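Local coordinates for protein serine racemase (Enterococcus faecalis, PDB 4ECL) that belongs to the alanine racemase family and comprises the cytoplasmic part of VanTG, a TIM-type barrel domain joined to a C-terminal domain rich in beta structure, at residues E48-L53 with I70-Y75; A64-G69 with Y98-T103. All coordinates share one frame; numbering follows the deposited sequence.

Contact 1 (E48-L53 with I70-Y75); sequences EVTTYL and IRLRKY
Thr50 and Thr51 of helix 46-55 meet segment 70-75, which lies on helix 66-74, at Leu72 and Tyr75 respectively. These are neighbouring helices on the outside of a TIM-type barrel. The chain passes between them through strand 60-63 of the parallel sheet, and helix 46-55 is part of the connection in the beta-alpha-beta crossover from strand 32-36 to strand 60-63. The backbones are nearest at two places: Thr50 CA is 7.7 Å from Leu72 CA and Thr51 CA is 7.2 Å from Tyr75 CA.

Thr50 points at the other helix and is buried. Its OG1 lies beside the backbone N (chi1 -47°), hydrogen-bonded to Met46 O one turn back, and CG2 is left anti to that nitrogen. The hydroxyl is thus satisfied within its own helix, and what it offers Leu72 is a van der Waals surface. Leu72 reaches over with one branch, CD2, which sits 3.9 Å from Thr50 OG1 and 4.0 Å from Thr50 CG2; the two side chains run at about a right angle. Phe61 and Val63 of strand 60-63 lie beneath, against Thr50 and Leu72 respectively.

One residue on, Thr51 also gives its hydroxyl to the carbonyl one turn back, Tyr47 O, but from another rotamer (chi1 57°), with OG1 between the backbone N and the carbonyl carbon; its methyl does the touching. CG2 approaches the last residue of 70-75 at the backbone, 3.9 Å from Tyr75 O, with Tyr75 CB slightly farther off. The Tyr75 ring itself goes elsewhere: it makes an edge-to-face pair with Tyr47, its hydroxyl accepts a weak bond from Arg71 NE, and Arg71 O stands 3.2 Å above one face, offset toward the rim.

Contact 2 (A64-G69 with Y98-T103); sequences ATIDEG and YELTQT
Leu100 sets both its methyls down on bare helix backbone at Gly69, where no side chain keeps the two segments apart. CD1 lies 4.0 Å from Gly69 C, while CD2 lies 3.9 Å from Gly69 O, and the CA atoms of Gly69 and Leu100 are only 6.8 Å apart. One turn earlier, Ile66 completes the apolar patch. Its CG1, anti to the backbone N (chi1 -173°), comes 3.9 Å from Leu100 CD1, and the two side chains meet at about a right angle.

The contact packs helix 66-74, in the outer helical layer of the TIM-type barrel, onto the chain leading into strand 101-104 of its parallel sheet. Ile81 and Ile83 of the adjacent strand 80-83 and Leu95 of helix 92-97 close in on Leu100. A Schellman motif, with Glu99 at positive phi, ends that helix just before Leu100.

The start of helix 66-74 is fixed by a capping box: Glu68 N donates to Thr65 OG1 at 166°, and Thr65 N returns a weak bond to Glu68 OE1. That same oxygen takes Ala64 N at 2.7 Å, while Glu68 OE2 bonds Ala39 N and forms a salt bridge with Arg367 of the second subunit.

Overall arrangement
From the N terminus, the chain lays down helix 46-55, turns in through strand 60-63 and returns outward as helix 66-74, where contact 1 closes a loop of 16 residues. Contact 2 begins inside that loop, at 64-69, and closes only at 98-103, after strand 80-83 and helix 92-97, so the two loops cross. Both rest on helix 66-74, contact 2 at its first turn and contact 1 toward its end, their centres about 13 Å apart. Arg73 bridges them: its NE lies 2.8 Å from Tyr98 O, a probable hydrogen bond, and its NH2 reaches Glu99 O. Together they tie helix 46-55, helix 66-74 and strand 101-104 into one side of the barrel.

Contact 1 (E48-L53 with I70-Y75)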
loop_
_atom_site.group_PDB
_atom_site.type_symbol
_atom_site.label_atom_id
_atom_site.label_comp_id
_atom_site.label_asym_id
_atom_site.label_seq_id
_atom_site.Cartn_x
_atom_site.Cartn_y
_atom_site.Cartn_z
ATOM N N GLU A 48 16.772 -1.754 -6.281
ATOM C CA GLU A 48 17.061 -1.522 -7.683
ATOM C C GLU A 48 17.567 -0.107 -7.889
ATOM O O GLU A 48 18.608 0.101 -8.502
ATOM C CB GLU A 48 15.819 -1.783 -8.544
ATOM C CG GLU A 48 15.435 -3.264 -8.658
ATOM C CD GLU A 48 14.660 -3.796 -7.445
ATOM O OE1 GLU A 48 14.213 -2.992 -6.593
ATOM O OE2 GLU A 48 14.497 -5.032 -7.348
ATOM N N VAL A 49 16.841 0.864 -7.352
ATOM C CA VAL A 49 17.151 2.256 -7.619
ATOM C C VAL A 49 18.461 2.716 -6.987
ATOM O O VAL A 49 19.316 3.295 -7.662
ATOM C CB VAL A 49 16.000 3.169 -7.196
ATOM C CG1 VAL A 49 16.460 4.629 -7.140
ATOM C CG2 VAL A 49 14.846 2.999 -8.146
ATOM N N THR A 50 18.626 2.445 -5.699
ATOM C CA THR A 50 19.770 2.961 -4.958
ATOM C C THR A 50 21.106 2.370 -5.412
ATOM O O THR A 50 22.098 3.095 -5.529
ATOM C CB THR A 50 19.593 2.800 -3.427
ATOM O OG1 THR A 50 18.282 3.239 -3.040
ATOM C CG2 THR A 50 20.609 3.639 -2.689
ATOM N N THR A 51 21.149 1.069 -5.681
ATOM C CA THR A 51 22.390 0.482 -6.189
ATOM C C THR A 51 22.787 1.123 -7.529
ATOM O O THR A 51 23.965 1.418 -7.771
ATOM C CB THR A 51 22.295 -1.047 -6.334
ATOM O OG1 THR A 51 21.196 -1.368 -7.185
ATOM C CG2 THR A 51 22.077 -1.702 -4.976
ATOM N N TYR A 52 21.798 1.363 -8.390
ATOM C CA TYR A 52 22.073 1.994 -9.676
ATOM C C TYR A 52 22.516 3.458 -9.499
ATOM O O TYR A 52 23.447 3.920 -10.167
ATOM C CB TYR A 52 20.862 1.900 -10.621
ATOM C CG TYR A 52 21.167 2.368 -12.031
ATOM C CD1 TYR A 52 21.865 1.552 -12.913
ATOM C CD2 TYR A 52 20.773 3.631 -12.477
ATOM C CE1 TYR A 52 22.154 1.970 -14.195
ATOM C CE2 TYR A 52 21.062 4.058 -13.767
ATOM C CZ TYR A 52 21.752 3.221 -14.617
ATOM O OH TYR A 52 22.048 3.620 -15.900
ATOM N N LEU A 53 21.852 4.177 -8.598
ATOM C CA LEU A 53 22.223 5.561 -8.318
ATOM C C LEU A 53 23.668 5.670 -7.860
ATOM O O LEU A 53 24.413 6.538 -8.328
ATOM C CB LEU A 53 21.303 6.173 -7.269
ATOM C CG LEU A 53 19.880 6.433 -7.757
ATOM C CD1 LEU A 53 19.022 7.050 -6.646
ATOM C CD2 LEU A 53 19.898 7.299 -9.015
ATOM N N ILE A 70 19.628 0.888 7.289
ATOM C CA ILE A 70 20.313 -0.378 7.490
ATOM C C ILE A 70 20.161 -1.284 6.246
ATOM O O ILE A 70 21.124 -1.929 5.811
ATOM C CB ILE A 70 19.778 -1.079 8.759
ATOM C CG1 ILE A 70 20.207 -0.309 10.003
ATOM C CG2 ILE A 70 20.285 -2.501 8.866
ATOM C CD1 ILE A 70 19.710 -0.955 11.289
ATOM N N ARG A 71 18.962 -1.310 5.664
ATOM C CA ARG A 71 18.741 -2.069 4.428
ATOM C C ARG A 71 19.673 -1.623 3.303
ATOM O O ARG A 71 20.233 -2.460 2.595
ATOM C CB ARG A 71 17.284 -1.984 3.978
ATOM C CG ARG A 71 16.384 -2.984 4.696
ATOM C CD ARG A 71 14.921 -2.674 4.465
ATOM N NE ARG A 71 14.560 -2.803 3.061
ATOM C CZ ARG A 71 13.625 -2.072 2.464
ATOM N NH1 ARG A 71 12.962 -1.145 3.148
ATOM N NH2 ARG A 71 13.361 -2.260 1.177
ATOM N N LEU A 72 19.860 -0.311 3.161
ATOM C CA LEU A 72 20.764 0.220 2.141
ATOM C C LEU A 72 22.168 -0.310 2.335
ATOM O O LEU A 72 22.812 -0.735 1.376
ATOM C CB LEU A 72 20.776 1.742 2.149
ATOM C CG LEU A 72 19.452 2.383 1.747
ATOM C CD1 LEU A 72 19.665 3.868 1.535
ATOM C CD2 LEU A 72 18.978 1.718 0.463
ATOM N N ARG A 73 22.631 -0.295 3.577
ATOM C CA ARG A 73 23.951 -0.821 3.918
ATOM C C ARG A 73 24.064 -2.295 3.541
ATOM O O ARG A 73 25.112 -2.750 3.079
ATOM C CB ARG A 73 24.238 -0.642 5.417
ATOM C CG ARG A 73 24.477 0.809 5.863
ATOM C CD ARG A 73 25.626 1.443 5.085
ATOM N NE ARG A 73 25.990 2.764 5.604
ATOM C CZ ARG A 73 26.432 3.769 4.856
ATOM N NH1 ARG A 73 26.561 3.613 3.545
ATOM N NH2 ARG A 73 26.739 4.936 5.418
ATOM N N LYS A 74 22.982 -3.040 3.749
ATOM C CA LYS A 74 22.962 -4.453 3.396
ATOM C C LYS A 74 22.928 -4.643 1.884
ATOM O O LYS A 74 23.350 -5.680 1.381
ATOM C CB LYS A 74 21.774 -5.166 4.049
ATOM C CG LYS A 74 21.899 -5.315 5.564
ATOM C CD LYS A 74 20.567 -5.688 6.207
ATOM C CE LYS A 74 20.703 -5.835 7.735
ATOM N NZ LYS A 74 19.391 -6.059 8.426
ATOM N N TYR A 75 22.421 -3.650 1.158
ATOM C CA TYR A 75 22.427 -3.715 -0.309
ATOM C C TYR A 75 23.808 -3.387 -0.872
ATOM O O TYR A 75 24.023 -3.459 -2.074
ATOM C CB TYR A 75 21.399 -2.752 -0.911
ATOM C CG TYR A 75 19.962 -3.089 -0.589
ATOM C CD1 TYR A 75 19.593 -4.380 -0.213
ATOM C CD2 TYR A 75 18.969 -2.119 -0.674
ATOM C CE1 TYR A 75 18.273 -4.692 0.074
ATOM C CE2 TYR A 75 17.650 -2.418 -0.383
ATOM C CZ TYR A 75 17.308 -3.705 -0.012
ATOM O OH TYR A 75 15.994 -3.999 0.274
#

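Contact 2 (A64-G69 with Y98-T103)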
loop_
_atom_site.group_PDB
_atom_site.type_symbol
_atom_site.label_atom_id
_atom_site.label_comp_id
_atom_site.label_asym_id
_atom_site.label_seq_id
_atom_site.Cartn_x
_atom_site.Cartn_y
_atom_site.Cartn_z
ATOM N N ALA A 64 13.683 7.569 5.307
ATOM C CA ALA A 64 12.795 8.022 6.380
ATOM C C ALA A 64 13.158 7.438 7.737
ATOM O O ALA A 64 12.924 8.066 8.772
ATOM C CB ALA A 64 11.336 7.697 6.051
ATOM N N THR A 65 13.688 6.217 7.741
ATOM C CA THR A 65 13.870 5.484 8.988
ATOM C C THR A 65 15.201 4.764 9.021
ATOM O O THR A 65 15.787 4.501 7.980
ATOM C CB THR A 65 12.777 4.412 9.183
ATOM O OG1 THR A 65 13.026 3.318 8.293
ATOM C CG2 THR A 65 11.378 4.986 8.923
ATOM N N ILE A 66 15.670 4.440 10.224
ATOM C CA ILE A 66 16.911 3.692 10.393
ATOM C C ILE A 66 16.851 2.314 9.718
ATOM O O ILE A 66 17.863 1.817 9.217
ATOM C CB ILE A 66 17.280 3.518 11.884
ATOM C CG1 ILE A 66 18.663 2.876 12.018
ATOM C CG2 ILE A 66 16.212 2.686 12.621
ATOM C CD1 ILE A 66 19.197 2.867 13.434
ATOM N N ASP A 67 15.672 1.698 9.690
ATOM C CA ASP A 67 15.542 0.378 9.059
ATOM C C ASP A 67 15.731 0.440 7.541
ATOM O O ASP A 67 16.289 -0.476 6.935
ATOM C CB ASP A 67 14.220 -0.275 9.440
ATOM C CG ASP A 67 14.078 -0.431 10.940
ATOM O OD1 ASP A 67 14.611 -1.417 11.483
ATOM O OD2 ASP A 67 13.473 0.460 11.572
ATOM N N GLU A 68 15.270 1.521 6.931
ATOM C CA GLU A 68 15.603 1.778 5.536
ATOM C C GLU A 68 17.102 1.969 5.358
ATOM O O GLU A 68 17.694 1.407 4.444
ATOM C CB GLU A 68 14.841 2.989 5.021
ATOM C CG GLU A 68 13.371 2.691 4.821
ATOM C CD GLU A 68 12.601 3.909 4.393
ATOM O OE1 GLU A 68 13.130 5.021 4.576
ATOM O OE2 GLU A 68 11.476 3.760 3.876
ATOM N N GLY A 69 17.713 2.751 6.242
ATOM C CA GLY A 69 19.148 2.995 6.187
ATOM C C GLY A 69 19.987 1.730 6.325
ATOM O O GLY A 69 20.947 1.518 5.579
ATOM N N TYR A 98 26.396 1.139 11.558
ATOM C CA TYR A 98 26.050 1.259 10.150
ATOM C C TYR A 98 26.361 2.635 9.574
ATOM O O TYR A 98 25.989 2.929 8.430
ATOM C CB TYR A 98 24.587 0.888 9.915
ATOM C CG TYR A 98 24.320 -0.582 10.144
ATOM C CD1 TYR A 98 24.937 -1.549 9.356
ATOM C CD2 TYR A 98 23.461 -1.005 11.148
ATOM C CE1 TYR A 98 24.701 -2.901 9.561
ATOM C CE2 TYR A 98 23.218 -2.354 11.362
ATOM C CZ TYR A 98 23.840 -3.295 10.567
ATOM O OH TYR A 98 23.601 -4.635 10.779
ATOM N N GLU A 99 27.052 3.457 10.363
ATOM C CA GLU A 99 27.513 4.774 9.925
ATOM C C GLU A 99 26.399 5.585 9.286
ATOM O O GLU A 99 26.588 6.220 8.256
ATOM C CB GLU A 99 28.674 4.648 8.945
ATOM C CG GLU A 99 29.981 4.177 9.553
ATOM C CD GLU A 99 31.111 4.163 8.526
ATOM O OE1 GLU A 99 31.863 3.164 8.470
ATOM O OE2 GLU A 99 31.241 5.152 7.768
ATOM N N LEU A 100 25.229 5.548 9.897
ATOM C CA LEU A 100 24.106 6.325 9.411
ATOM C C LEU A 100 24.127 7.720 10.026
ATOM O O LEU A 100 24.502 7.880 11.178
ATOM C CB LEU A 100 22.813 5.597 9.753
ATOM C CG LEU A 100 22.846 4.179 9.167
ATOM C CD1 LEU A 100 21.662 3.347 9.628
ATOM C CD2 LEU A 100 22.912 4.237 7.636
ATOM N N THR A 101 23.748 8.727 9.246
ATOM C CA THR A 101 23.666 10.093 9.742
ATOM C C THR A 101 22.239 10.322 10.224
ATOM O O THR A 101 21.289 10.023 9.488
ATOM C CB THR A 101 24.013 11.117 8.635
ATOM O OG1 THR A 101 25.308 10.819 8.098
ATOM C CG2 THR A 101 24.024 12.525 9.196
ATOM N N GLN A 102 22.092 10.826 11.456
ATOM C CA GLN A 102 20.777 10.986 12.080
ATOM C C GLN A 102 20.296 12.432 12.106
ATOM O O GLN A 102 21.071 13.346 12.404
ATOM C CB GLN A 102 20.801 10.427 13.504
ATOM C CG GLN A 102 19.511 10.640 14.276
ATOM C CD GLN A 102 18.335 9.954 13.627
ATOM O OE1 GLN A 102 18.443 8.807 13.193
ATOM N NE2 GLN A 102 17.205 10.653 13.542
ATOM N N THR A 103 19.019 12.649 11.796
ATOM C CA THR A 103 18.435 13.984 11.946
ATOM C C THR A 103 18.154 14.299 13.421
ATOM O O THR A 103 17.500 13.520 14.115
ATOM C CB THR A 103 17.115 14.119 11.183
ATOM O OG1 THR A 103 17.363 14.092 9.772
ATOM C CG2 THR A 103 16.407 15.422 11.551
#